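Local structure of AT-less polyketide synthase (Streptomyces platensis subsp. rosaceus, 4TKT) at residues Ala509-Val513 and Trp579-Leu583. The protein is a ketosynthase domain of the isomigrastatin AT-less type I polyketide synthase and probably catalyses the decarboxylative condensation that extends the polyketide chain. Residues are numbered along the deposited sequence; the frame is centred on the assembly and turned at random.
Sequences ARFAV and WTSGL
Two donors grip the carbonyl oxygen of Trp579: Arg510 NH1, 2.8 Å from Trp579 O, and the backbone N of Gly582. They come in from opposite faces of the carbonyl plane. Gly582, with its positive phi of 123°, closes a Schellman motif at the C-terminal end of helix 573-580, and the same carbonyl thus takes one bond from within the turn and one from the strand. Arg510 NH1 also makes a weak bond to Leu583 O, both acceptors lying at the guanidinium edge, while Gly582 CA sits over one face. Arg510 gets there by running extended from CG to NE across the indole of Trp579. CD rides 3.7 Å from the centroid of the six-membered ring, a CH-pi contact, and CZ lies over the five-membered ring as a cation-pi partner, the two planes 24° apart. Farther along the strand, Ala512 CB meets Thr580 OG1 at 3.4 Å, a hydroxyl already bonded to Ala576 O. Strand 509-515 is the middle of a three-stranded antiparallel sheet, in the RhiE-like KS-MAT linker region. The end of helix 573-580 packs on one face of this sheet, and Phe511 and Val513 turn to helix 518-530 on the other.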
loop_
_atom_site.group_PDB
_atom_site.type_symbol
_atom_site.label_atom_id
_atom_site.label_comp_id
_atom_site.label_asym_id
_atom_site.label_seq_id
_atom_site.Cartn_x
_atom_site.Cartn_y
_atom_site.Cartn_z
ATOM N N ALA A 509 -17.091 -17.037 -13.260
ATOM C CA ALA A 509 -18.170 -16.215 -13.796
ATOM C C ALA A 509 -17.596 -15.111 -14.669
ATOM O O ALA A 509 -16.759 -14.330 -14.217
ATOM C CB ALA A 509 -19.007 -15.630 -12.671
ATOM N N ARG A 510 -18.048 -15.042 -15.918
ATOM C CA ARG A 510 -17.434 -14.145 -16.891
ATOM C C ARG A 510 -18.420 -13.200 -17.569
ATOM O O ARG A 510 -19.614 -13.480 -17.669
ATOM C CB ARG A 510 -16.696 -14.964 -17.950
ATOM C CG ARG A 510 -15.617 -15.859 -17.372
ATOM C CD ARG A 510 -14.831 -16.584 -18.449
ATOM N NE ARG A 510 -13.714 -17.322 -17.872
ATOM C CZ ARG A 510 -12.803 -17.980 -18.579
ATOM N NH1 ARG A 510 -12.873 -17.997 -19.901
ATOM N NH2 ARG A 510 -11.820 -18.620 -17.961
ATOM N N PHE A 511 -17.895 -12.073 -18.037
ATOM C CA PHE A 511 -18.687 -11.075 -18.741
ATOM C C PHE A 511 -17.839 -10.384 -19.803
ATOM O O PHE A 511 -16.747 -9.896 -19.516
ATOM C CB PHE A 511 -19.253 -10.045 -17.762
ATOM C CG PHE A 511 -20.008 -8.929 -18.425
ATOM C CD1 PHE A 511 -21.304 -9.123 -18.873
ATOM C CD2 PHE A 511 -19.423 -7.685 -18.597
ATOM C CE1 PHE A 511 -22.004 -8.098 -19.482
ATOM C CE2 PHE A 511 -20.117 -6.655 -19.209
ATOM C CZ PHE A 511 -21.410 -6.862 -19.651
ATOM N N ALA A 512 -18.341 -10.352 -21.031
ATOM C CA ALA A 512 -17.632 -9.696 -22.122
ATOM C C ALA A 512 -18.588 -8.857 -22.959
ATOM O O ALA A 512 -19.721 -9.261 -23.212
ATOM C CB ALA A 512 -16.926 -10.721 -22.990
ATOM N N VAL A 513 -18.128 -7.686 -23.384
ATOM C CA VAL A 513 -18.950 -6.804 -24.202
ATOM C C VAL A 513 -18.103 -6.017 -25.200
ATOM O O VAL A 513 -17.059 -5.464 -24.851
ATOM C CB VAL A 513 -19.769 -5.826 -23.324
ATOM C CG1 VAL A 513 -18.863 -5.074 -22.359
ATOM C CG2 VAL A 513 -20.568 -4.863 -24.188
ATOM N N TRP A 579 -14.984 -16.974 -25.117
ATOM C CA TRP A 579 -14.257 -16.736 -23.879
ATOM C C TRP A 579 -15.203 -16.760 -22.683
ATOM O O TRP A 579 -14.913 -17.379 -21.663
ATOM C CB TRP A 579 -13.513 -15.401 -23.938
ATOM C CG TRP A 579 -12.813 -15.064 -22.657
ATOM C CD1 TRP A 579 -11.546 -15.426 -22.295
ATOM C CD2 TRP A 579 -13.343 -14.307 -21.564
ATOM N NE1 TRP A 579 -11.256 -14.936 -21.043
ATOM C CE2 TRP A 579 -12.342 -14.247 -20.573
ATOM C CE3 TRP A 579 -14.567 -13.672 -21.327
ATOM C CZ2 TRP A 579 -12.527 -13.578 -19.365
ATOM C CZ3 TRP A 579 -14.748 -13.009 -20.126
ATOM C CH2 TRP A 579 -13.734 -12.968 -19.161
ATOM N N THR A 580 -16.338 -16.085 -22.825
ATOM C CA THR A 580 -17.357 -16.053 -21.784
ATOM C C THR A 580 -17.836 -17.464 -21.451
ATOM O O THR A 580 -18.159 -17.767 -20.304
ATOM C CB THR A 580 -18.552 -15.182 -22.209
ATOM O OG1 THR A 580 -18.083 -13.871 -22.545
ATOM C CG2 THR A 580 -19.575 -15.076 -21.092
ATOM N N SER A 581 -17.858 -18.327 -22.460
ATOM C CA SER A 581 -18.287 -19.708 -22.279
ATOM C C SER A 581 -17.240 -20.544 -21.553
ATOM O O SER A 581 -17.513 -21.677 -21.157
ATOM C CB SER A 581 -18.615 -20.347 -23.627
ATOM O OG SER A 581 -19.701 -19.680 -24.242
ATOM N N GLY A 582 -16.042 -19.992 -21.389
ATOM C CA GLY A 582 -15.008 -20.656 -20.615
ATOM C C GLY A 582 -13.708 -20.912 -21.354
ATOM O O GLY A 582 -12.738 -21.385 -20.762
ATOM N N LEU A 583 -13.684 -20.603 -22.646
ATOM C CA LEU A 583 -12.492 -20.815 -23.460
ATOM C C LEU A 583 -11.331 -19.952 -22.980
ATOM O O LEU A 583 -11.477 -18.743 -22.802
ATOM C CB LEU A 583 -12.786 -20.518 -24.932
ATOM C CG LEU A 583 -11.595 -20.593 -25.894
ATOM C CD1 LEU A 583 -11.095 -22.025 -26.025
ATOM C CD2 LEU A 583 -11.953 -20.015 -27.257
#